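Local atomic coordinates of relik capsid n-terminal domain (Oryctolagus cuniculus, PDB entry 2XGU), a protein that probably forms, as the N-terminal domain of a lentiviral capsid protein, part of the outer face of the shell that encloses the viral genome. Residues L18-V26 with M54-F62; V69-W80 with Y124-C135. All blocks are in the same frame, centred on the assembly; numbering follows the deposited sequence.

Contact 1. Residues L18-V26 with M54-F62; sequences LIAAWLKQV and MLLNVTPGF
A chi1 of 165° swings the W22 indole off helix 16-29 toward the turn that ends helix 49-57, where T59, its OG1 beside the backbone N (chi1 -52°), presents its hydroxyl. NE1 of W22 donates to OG1 of T59 over 3.0 Å, the acceptor lying 19° out of the ring plane. The same hydroxyl is itself a donor, to O of L55 at 2.7 Å. A weak second bond from NE1 of W22 to O of L55 closes the triangle, so the polar edge of a buried tryptophan is satisfied; threonine suits the site because its one hydroxyl can accept from the indole and donate to the carbonyl. L55 lays CD1 over one indole face, and V26 covers the opposite face with CG2. The branched apolar residues fill in around this: CD1 of I19 meets CE of M54 at 3.7 Å, CD2 of L23 rests on CD of P60 at 3.8 Å, and CG1 of V26 reaches CE2 of F62 at 3.5 Å. F62 is the N-cap residue of helix 63-83. Helix 34-43 lies alongside: the F40 ring meets that of W22 at a steep angle, T36 and Y39 also touch W22, and I43 packs on L55.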
loop_
_atom_site.group_PDB
_atom_site.type_symbol
_atom_site.label_atom_id
_atom_site.label_comp_id
_atom_site.label_asym_id
_atom_site.label_seq_id
_atom_site.Cartn_x
_atom_site.Cartn_y
_atom_site.Cartn_z
ATOM N N LEU A 18 7.467 4.740 22.895
ATOM C CA LEU A 18 6.901 4.297 21.634
ATOM C C LEU A 18 7.622 3.077 21.072
ATOM O O LEU A 18 6.984 2.168 20.550
ATOM C CB LEU A 18 6.898 5.421 20.615
ATOM C CG LEU A 18 6.242 5.038 19.286
ATOM C CD1 LEU A 18 4.823 4.500 19.482
ATOM C CD2 LEU A 18 6.242 6.248 18.358
ATOM N N ILE A 19 8.945 3.039 21.199
ATOM C CA ILE A 19 9.683 1.871 20.750
ATOM C C ILE A 19 9.173 0.642 21.496
ATOM O O ILE A 19 8.843 -0.384 20.884
ATOM C CB ILE A 19 11.190 2.048 20.960
ATOM C CG1 ILE A 19 11.708 3.144 20.029
ATOM C CG2 ILE A 19 11.929 0.725 20.731
ATOM C CD1 ILE A 19 13.133 3.572 20.321
ATOM N N ALA A 20 9.065 0.758 22.817
ATOM C CA ALA A 20 8.600 -0.361 23.639
ATOM C C ALA A 20 7.182 -0.773 23.269
ATOM O O ALA A 20 6.883 -1.963 23.205
ATOM C CB ALA A 20 8.695 -0.029 25.118
ATOM N N ALA A 21 6.315 0.211 23.017
ATOM C CA ALA A 21 4.922 -0.068 22.685
ATOM C C ALA A 21 4.769 -0.748 21.314
ATOM O O ALA A 21 3.972 -1.683 21.162
ATOM C CB ALA A 21 4.107 1.221 22.751
ATOM N N TRP A 22 5.527 -0.276 20.330
ATOM C CA TRP A 22 5.554 -0.891 19.012
ATOM C C TRP A 22 6.042 -2.336 19.106
ATOM O O TRP A 22 5.449 -3.240 18.515
ATOM C CB TRP A 22 6.475 -0.092 18.088
ATOM C CG TRP A 22 6.849 -0.822 16.818
ATOM C CD1 TRP A 22 8.099 -1.256 16.474
ATOM C CD2 TRP A 22 5.977 -1.226 15.747
ATOM N NE1 TRP A 22 8.066 -1.880 15.254
ATOM C CE2 TRP A 22 6.782 -1.875 14.782
ATOM C CE3 TRP A 22 4.606 -1.072 15.497
ATOM C CZ2 TRP A 22 6.259 -2.401 13.596
ATOM C CZ3 TRP A 22 4.085 -1.595 14.303
ATOM C CH2 TRP A 22 4.914 -2.252 13.378
ATOM N N LEU A 23 7.113 -2.556 19.861
ATOM C CA LEU A 23 7.637 -3.911 20.011
ATOM C C LEU A 23 6.630 -4.864 20.660
ATOM O O LEU A 23 6.510 -6.016 20.235
ATOM C CB LEU A 23 8.969 -3.907 20.771
ATOM C CG LEU A 23 10.092 -3.209 20.006
ATOM C CD1 LEU A 23 11.377 -3.196 20.830
ATOM C CD2 LEU A 23 10.331 -3.859 18.649
ATOM N N LYS A 24 5.899 -4.393 21.673
ATOM C CA LYS A 24 4.871 -5.220 22.303
ATOM C C LYS A 24 3.758 -5.554 21.309
ATOM O O LYS A 24 3.260 -6.672 21.283
ATOM C CB LYS A 24 4.292 -4.532 23.539
ATOM C CG LYS A 24 5.218 -4.548 24.751
ATOM N N GLN A 25 3.383 -4.580 20.482
ATOM C CA GLN A 25 2.343 -4.788 19.475
ATOM C C GLN A 25 2.766 -5.898 18.524
ATOM O O GLN A 25 1.996 -6.813 18.252
ATOM C CB GLN A 25 2.055 -3.486 18.707
ATOM C CG GLN A 25 1.095 -3.612 17.530
ATOM C CD GLN A 25 -0.298 -4.039 17.936
ATOM O OE1 GLN A 25 -0.747 -3.760 19.050
ATOM N NE2 GLN A 25 -0.991 -4.732 17.036
ATOM N N VAL A 26 4.000 -5.821 18.025
ATOM C CA VAL A 26 4.516 -6.843 17.124
ATOM C C VAL A 26 4.600 -8.202 17.814
ATOM O O VAL A 26 4.154 -9.206 17.262
ATOM C CB VAL A 26 5.885 -6.449 16.533
ATOM C CG1 VAL A 26 6.465 -7.569 15.680
ATOM C CG2 VAL A 26 5.749 -5.178 15.695
ATOM N N MET A 54 14.375 3.107 11.953
ATOM C CA MET A 54 14.685 2.819 13.339
ATOM C C MET A 54 13.691 1.778 13.860
ATOM O O MET A 54 14.078 0.763 14.466
ATOM C CB MET A 54 14.585 4.122 14.140
ATOM C CG MET A 54 15.679 4.350 15.117
ATOM S SD MET A 54 15.509 3.125 16.396
ATOM C CE MET A 54 13.760 3.147 16.676
ATOM N N LEU A 55 12.406 2.014 13.648
ATOM C CA LEU A 55 11.402 1.100 14.182
ATOM C C LEU A 55 11.451 -0.251 13.486
ATOM O O LEU A 55 11.265 -1.287 14.126
ATOM C CB LEU A 55 9.992 1.688 14.101
ATOM C CG LEU A 55 9.567 2.625 15.237
ATOM C CD1 LEU A 55 8.082 2.873 15.153
ATOM C CD2 LEU A 55 9.918 2.061 16.595
ATOM N N LEU A 56 11.690 -0.249 12.178
ATOM C CA LEU A 56 11.814 -1.505 11.444
ATOM C C LEU A 56 13.012 -2.299 11.961
ATOM O O LEU A 56 12.924 -3.503 12.204
ATOM C CB LEU A 56 11.971 -1.265 9.937
ATOM C CG LEU A 56 10.776 -0.690 9.171
ATOM C CD1 LEU A 56 11.140 -0.474 7.712
ATOM C CD2 LEU A 56 9.569 -1.611 9.287
ATOM N N ASN A 57 14.132 -1.606 12.143
ATOM C CA ASN A 57 15.387 -2.269 12.483
ATOM C C ASN A 57 15.433 -2.831 13.900
ATOM O O ASN A 57 16.162 -3.792 14.160
ATOM C CB ASN A 57 16.556 -1.311 12.278
ATOM C CG ASN A 57 16.842 -1.040 10.804
ATOM O OD1 ASN A 57 17.592 -0.124 10.468
ATOM N ND2 ASN A 57 16.263 -1.849 9.928
ATOM N N VAL A 58 14.670 -2.247 14.819
ATOM C CA VAL A 58 14.687 -2.743 16.198
ATOM C C VAL A 58 13.691 -3.873 16.413
ATOM O O VAL A 58 13.657 -4.481 17.480
ATOM C CB VAL A 58 14.420 -1.626 17.242
ATOM C CG1 VAL A 58 15.473 -0.536 17.144
ATOM C CG2 VAL A 58 13.006 -1.078 17.091
ATOM N N THR A 59 12.899 -4.182 15.392
ATOM C CA THR A 59 11.939 -5.265 15.518
ATOM C C THR A 59 12.629 -6.625 15.405
ATOM O O THR A 59 13.235 -6.922 14.381
ATOM C CB THR A 59 10.833 -5.130 14.470
ATOM O OG1 THR A 59 10.273 -3.807 14.539
ATOM C CG2 THR A 59 9.746 -6.167 14.706
ATOM N N PRO A 60 12.572 -7.444 16.476
ATOM C CA PRO A 60 13.206 -8.766 16.453
ATOM C C PRO A 60 12.253 -9.821 15.912
ATOM O O PRO A 60 11.036 -9.599 15.894
ATOM C CB PRO A 60 13.465 -9.041 17.936
ATOM C CG PRO A 60 12.295 -8.416 18.604
ATOM C CD PRO A 60 11.993 -7.153 17.804
ATOM N N GLY A 61 12.807 -10.948 15.477
ATOM C CA GLY A 61 12.017 -12.064 14.993
ATOM C C GLY A 61 11.310 -11.758 13.689
ATOM O O GLY A 61 11.684 -10.828 12.969
ATOM N N PHE A 62 10.286 -12.551 13.382
ATOM C CA PHE A 62 9.504 -12.371 12.161
ATOM C C PHE A 62 10.404 -12.160 10.944
ATOM O O PHE A 62 10.093 -11.366 10.054
ATOM C CB PHE A 62 8.508 -11.217 12.330
ATOM C CG PHE A 62 7.501 -11.451 13.425
ATOM C CD1 PHE A 62 6.401 -12.266 13.208
ATOM C CD2 PHE A 62 7.664 -10.874 14.677
ATOM C CE1 PHE A 62 5.478 -12.491 14.214
ATOM C CE2 PHE A 62 6.743 -11.098 15.685
ATOM C CZ PHE A 62 5.650 -11.904 15.455
#

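Contact 2. Residues V69-W80 with Y124-C135; sequences VIDKIKEKAIAW and YRTWVLEALQEC
NZ of K76 lies between two carboxylates of helix 118-134. Its salt bridges run to OE1 of E130 at 3.3 Å and OE2 of E134 at 3.4 Å, both weak as hydrogen bonds. Lysine suits the place because its long chain is apolar until the tip. CB stands over the W127 five-membered ring in a CH-pi contact, 4.3 Å from its centroid, and the chain runs straight to CE before bending at chi4 (-56°), which turns NZ to the acids. K72 works similarly one turn away: its CE touches SG of C135 at 3.6 Å, while a water joins its NZ to OE1 of E134. Between the helices, which cross at 131° with axes 8.5 Å apart, small A131 is a knob among V69, K72, I73 and K76, and I73 is one among Y124, W127, V128 and A131. W127 turns its edge to the face of W80 in an offset edge-to-face pair, planes at 62°, and W80 NE1 is held by the carbonyl of L97. E130 and E134 lie close to E134 and E130, respectively, of the second subunit, where the charge of K76, which also makes a long, weak ion pair with E130 of that subunit, probably eases the repulsion. Helix 34-43 packs on V128 and L132 through F40, helix 49-57 on Y124 and V128 through I52, and helix 99-102 on W80 and W127 through I102.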
loop_
_atom_site.group_PDB
_atom_site.type_symbol
_atom_site.label_atom_id
_atom_site.label_comp_id
_atom_site.label_asym_id
_atom_site.label_seq_id
_atom_site.Cartn_x
_atom_site.Cartn_y
_atom_site.Cartn_z
ATOM N N VAL A 69 8.506 -8.076 3.496
ATOM C CA VAL A 69 8.193 -6.654 3.505
ATOM C C VAL A 69 9.347 -5.838 2.929
ATOM O O VAL A 69 9.136 -4.971 2.091
ATOM C CB VAL A 69 7.825 -6.164 4.927
ATOM C CG1 VAL A 69 7.715 -4.647 4.979
ATOM C CG2 VAL A 69 6.531 -6.838 5.391
ATOM N N ILE A 70 10.572 -6.130 3.360
ATOM C CA ILE A 70 11.733 -5.404 2.861
ATOM C C ILE A 70 11.935 -5.659 1.371
ATOM O O ILE A 70 12.320 -4.755 0.623
ATOM C CB ILE A 70 13.021 -5.773 3.626
ATOM C CG1 ILE A 70 12.887 -5.409 5.107
ATOM C CG2 ILE A 70 14.225 -5.081 2.996
ATOM C CD1 ILE A 70 12.439 -3.980 5.344
ATOM N N ASP A 71 11.655 -6.884 0.938
ATOM C CA ASP A 71 11.730 -7.219 -0.481
ATOM C C ASP A 71 10.783 -6.354 -1.319
ATOM O O ASP A 71 11.134 -5.942 -2.430
ATOM C CB ASP A 71 11.457 -8.708 -0.711
ATOM C CG ASP A 71 12.644 -9.588 -0.333
ATOM O OD1 ASP A 71 13.754 -9.050 -0.129
ATOM O OD2 ASP A 71 12.466 -10.820 -0.245
ATOM N N LYS A 72 9.592 -6.080 -0.798
ATOM C CA LYS A 72 8.631 -5.273 -1.537
ATOM C C LYS A 72 9.056 -3.807 -1.582
ATOM O O LYS A 72 8.887 -3.153 -2.601
ATOM C CB LYS A 72 7.208 -5.439 -0.994
ATOM C CG LYS A 72 6.615 -6.791 -1.335
ATOM C CD LYS A 72 5.169 -6.907 -0.916
ATOM C CE LYS A 72 4.633 -8.284 -1.289
ATOM N NZ LYS A 72 4.929 -8.636 -2.704
ATOM N N ILE A 73 9.624 -3.302 -0.487
ATOM C CA ILE A 73 10.201 -1.955 -0.473
ATOM C C ILE A 73 11.314 -1.814 -1.513
ATOM O O ILE A 73 11.374 -0.821 -2.247
ATOM C CB ILE A 73 10.726 -1.575 0.931
ATOM C CG1 ILE A 73 9.561 -1.458 1.922
ATOM C CG2 ILE A 73 11.511 -0.270 0.891
ATOM C CD1 ILE A 73 10.004 -1.471 3.364
ATOM N N LYS A 74 12.175 -2.822 -1.599
ATOM C CA LYS A 74 13.267 -2.801 -2.570
ATOM C C LYS A 74 12.728 -2.797 -3.987
ATOM O O LYS A 74 13.270 -2.121 -4.861
ATOM C CB LYS A 74 14.205 -3.995 -2.370
ATOM C CG LYS A 74 15.139 -3.818 -1.186
ATOM C CD LYS A 74 16.094 -4.986 -1.039
ATOM C CE LYS A 74 16.900 -4.875 0.247
ATOM N NZ LYS A 74 17.801 -6.049 0.447
ATOM N N GLU A 75 11.656 -3.548 -4.211
ATOM C CA GLU A 75 11.041 -3.605 -5.535
ATOM C C GLU A 75 10.515 -2.229 -5.943
ATOM O O GLU A 75 10.666 -1.819 -7.093
ATOM C CB GLU A 75 9.926 -4.656 -5.582
ATOM C CG GLU A 75 10.412 -6.085 -5.393
ATOM C CD GLU A 75 9.269 -7.081 -5.261
ATOM O OE1 GLU A 75 8.100 -6.679 -5.458
ATOM O OE2 GLU A 75 9.541 -8.266 -4.964
ATOM N N LYS A 76 9.896 -1.525 -4.997
ATOM C CA LYS A 76 9.414 -0.165 -5.240
ATOM C C LYS A 76 10.560 0.792 -5.544
ATOM O O LYS A 76 10.439 1.672 -6.401
ATOM C CB LYS A 76 8.645 0.368 -4.032
ATOM C CG LYS A 76 7.375 -0.400 -3.705
ATOM C CD LYS A 76 6.690 0.217 -2.487
ATOM C CE LYS A 76 5.562 -0.648 -1.968
ATOM N NZ LYS A 76 4.552 -0.935 -3.030
ATOM N N ALA A 77 11.664 0.622 -4.825
ATOM C CA ALA A 77 12.824 1.482 -5.000
ATOM C C ALA A 77 13.438 1.248 -6.380
ATOM O O ALA A 77 13.807 2.195 -7.078
ATOM C CB ALA A 77 13.843 1.212 -3.905
ATOM N N ILE A 78 13.544 -0.020 -6.776
ATOM C CA ILE A 78 14.048 -0.360 -8.111
ATOM C C ILE A 78 13.166 0.246 -9.210
ATOM O O ILE A 78 13.663 0.831 -10.176
ATOM C CB ILE A 78 14.177 -1.886 -8.291
ATOM C CG1 ILE A 78 15.250 -2.418 -7.339
ATOM C CG2 ILE A 78 14.519 -2.229 -9.743
ATOM C CD1 ILE A 78 15.374 -3.923 -7.312
ATOM N N ALA A 79 11.852 0.124 -9.053
ATOM C CA ALA A 79 10.923 0.714 -10.008
ATOM C C ALA A 79 11.067 2.235 -10.056
ATOM O O ALA A 79 11.061 2.836 -11.142
ATOM C CB ALA A 79 9.499 0.328 -9.652
ATOM N N TRP A 80 11.194 2.848 -8.883
ATOM C CA TRP A 80 11.330 4.298 -8.792
ATOM C C TRP A 80 12.553 4.777 -9.570
ATOM O O TRP A 80 12.469 5.699 -10.366
ATOM C CB TRP A 80 11.425 4.751 -7.324
ATOM C CG TRP A 80 11.589 6.242 -7.214
ATOM C CD1 TRP A 80 12.761 6.941 -7.059
ATOM C CD2 TRP A 80 10.549 7.217 -7.286
ATOM N NE1 TRP A 80 12.505 8.290 -7.028
ATOM C CE2 TRP A 80 11.152 8.485 -7.152
ATOM C CE3 TRP A 80 9.159 7.139 -7.429
ATOM C CZ2 TRP A 80 10.413 9.670 -7.176
ATOM C CZ3 TRP A 80 8.426 8.318 -7.456
ATOM C CH2 TRP A 80 9.056 9.564 -7.327
ATOM N N TYR A 124 8.157 7.709 1.480
ATOM C CA TYR A 124 8.738 6.486 2.033
ATOM C C TYR A 124 7.747 5.775 2.956
ATOM O O TYR A 124 7.634 4.543 2.928
ATOM C CB TYR A 124 10.038 6.775 2.791
ATOM C CG TYR A 124 10.757 5.541 3.299
ATOM C CD1 TYR A 124 10.930 4.430 2.484
ATOM C CD2 TYR A 124 11.264 5.497 4.589
ATOM C CE1 TYR A 124 11.602 3.303 2.924
ATOM C CE2 TYR A 124 11.947 4.375 5.046
ATOM C CZ TYR A 124 12.102 3.279 4.213
ATOM O OH TYR A 124 12.781 2.159 4.648
ATOM N N ARG A 125 7.058 6.545 3.793
ATOM C CA ARG A 125 6.021 5.983 4.647
ATOM C C ARG A 125 4.971 5.267 3.800
ATOM O O ARG A 125 4.539 4.166 4.150
ATOM C CB ARG A 125 5.379 7.069 5.512
ATOM C CG ARG A 125 4.166 6.593 6.306
ATOM C CD ARG A 125 3.603 7.725 7.166
ATOM N NE ARG A 125 2.379 7.301 7.848
ATOM C CZ ARG A 125 1.170 7.318 7.295
ATOM N NH1 ARG A 125 1.003 7.768 6.053
ATOM N NH2 ARG A 125 0.118 6.880 7.985
ATOM N N THR A 126 4.575 5.886 2.690
ATOM C CA THR A 126 3.666 5.253 1.746
ATOM C C THR A 126 4.203 3.922 1.220
ATOM O O THR A 126 3.493 2.920 1.228
ATOM C CB THR A 126 3.347 6.215 0.591
ATOM O OG1 THR A 126 2.544 7.285 1.099
ATOM C CG2 THR A 126 2.607 5.498 -0.531
ATOM N N TRP A 127 5.468 3.889 0.799
ATOM C CA TRP A 127 6.082 2.638 0.341
ATOM C C TRP A 127 6.055 1.548 1.420
ATOM O O TRP A 127 5.721 0.396 1.138
ATOM C CB TRP A 127 7.549 2.864 -0.063
ATOM C CG TRP A 127 7.739 3.636 -1.339
ATOM C CD1 TRP A 127 6.773 4.122 -2.159
ATOM C CD2 TRP A 127 8.995 4.013 -1.930
ATOM N NE1 TRP A 127 7.342 4.777 -3.237
ATOM C CE2 TRP A 127 8.705 4.728 -3.110
ATOM C CE3 TRP A 127 10.330 3.818 -1.569
ATOM C CZ2 TRP A 127 9.705 5.243 -3.932
ATOM C CZ3 TRP A 127 11.326 4.328 -2.387
ATOM C CH2 TRP A 127 11.006 5.023 -3.559
ATOM N N VAL A 128 6.410 1.909 2.650
ATOM C CA VAL A 128 6.467 0.929 3.731
ATOM C C VAL A 128 5.073 0.388 4.057
ATOM O O VAL A 128 4.880 -0.823 4.206
ATOM C CB VAL A 128 7.135 1.541 4.981
ATOM C CG1 VAL A 128 7.109 0.567 6.150
ATOM C CG2 VAL A 128 8.576 1.921 4.662
ATOM N N LEU A 129 4.093 1.282 4.150
ATOM C CA LEU A 129 2.733 0.840 4.412
ATOM C C LEU A 129 2.180 -0.001 3.255
ATOM O O LEU A 129 1.507 -1.010 3.489
ATOM C CB LEU A 129 1.828 2.035 4.781
ATOM C CG LEU A 129 2.052 2.500 6.237
ATOM C CD1 LEU A 129 1.558 3.915 6.508
ATOM C CD2 LEU A 129 1.401 1.512 7.224
ATOM N N GLU A 130 2.474 0.378 2.015
ATOM C CA GLU A 130 2.063 -0.451 0.887
ATOM C C GLU A 130 2.686 -1.843 0.986
ATOM O O GLU A 130 2.017 -2.841 0.757
ATOM C CB GLU A 130 2.419 0.217 -0.441
ATOM C CG GLU A 130 1.568 1.461 -0.659
ATOM C CD GLU A 130 1.951 2.239 -1.886
ATOM O OE1 GLU A 130 3.010 1.940 -2.470
ATOM O OE2 GLU A 130 1.179 3.145 -2.272
ATOM N N ALA A 131 3.966 -1.912 1.341
ATOM C CA ALA A 131 4.650 -3.192 1.450
ATOM C C ALA A 131 4.035 -4.066 2.539
ATOM O O ALA A 131 3.787 -5.253 2.328
ATOM C CB ALA A 131 6.136 -2.981 1.704
ATOM N N LEU A 132 3.790 -3.473 3.700
ATOM C CA LEU A 132 3.113 -4.198 4.781
ATOM C C LEU A 132 1.739 -4.711 4.348
ATOM O O LEU A 132 1.392 -5.877 4.559
ATOM C CB LEU A 132 2.987 -3.320 6.026
ATOM C CG LEU A 132 4.290 -3.026 6.752
ATOM C CD1 LEU A 132 4.131 -1.844 7.690
ATOM C CD2 LEU A 132 4.685 -4.280 7.525
ATOM N N GLN A 133 0.950 -3.827 3.746
ATOM C CA GLN A 133 -0.395 -4.172 3.310
ATOM C C GLN A 133 -0.383 -5.345 2.334
ATOM O O GLN A 133 -1.252 -6.225 2.392
ATOM C CB GLN A 133 -1.024 -2.949 2.646
ATOM C CG GLN A 133 -2.486 -2.646 2.966
ATOM C CD GLN A 133 -2.772 -2.407 4.443
ATOM O OE1 GLN A 133 -3.218 -3.310 5.131
ATOM N NE2 GLN A 133 -2.547 -1.185 4.922
ATOM N N GLU A 134 0.602 -5.363 1.437
ATOM C CA GLU A 134 0.714 -6.413 0.427
ATOM C C GLU A 134 1.190 -7.752 1.013
ATOM O O GLU A 134 1.106 -8.787 0.351
ATOM C CB GLU A 134 1.598 -5.945 -0.743
ATOM C CG GLU A 134 0.974 -4.765 -1.508
ATOM C CD GLU A 134 1.976 -3.909 -2.291
ATOM O OE1 GLU A 134 3.084 -4.399 -2.604
ATOM O OE2 GLU A 134 1.644 -2.735 -2.598
ATOM N N CYS A 135 1.657 -7.732 2.260
ATOM C CA CYS A 135 2.086 -8.947 2.953
ATOM C C CYS A 135 1.131 -9.298 4.089
ATOM O O CYS A 135 1.456 -10.100 4.959
ATOM C CB CYS A 135 3.494 -8.771 3.526
ATOM S SG CYS A 135 4.776 -8.488 2.310
HETATM O O HOH W 1 3.302 -6.663 -3.926
HETATM O O HOH W 2 4.644 0.924 -4.767
#

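Contact 1 is partly buried and lies farther from the centre of the chain, whereas contact 2 is a buried helix pair nearer to it; their centres are 18 Å apart. They follow one another in the chain, since the turn 58-62 of contact 1 leads straight into helix 63-83, the first helix of contact 2. Both also lean on helix 34-43, whose F40 meets residues of each. Their chemistry differs with place: contact 1 joins a helix to a helix end, and a backbone carbonyl there helps satisfy an indole, while contact 2 interlocks two helices by knobs into holes and sets its lysine-glutamate network beside the second subunit.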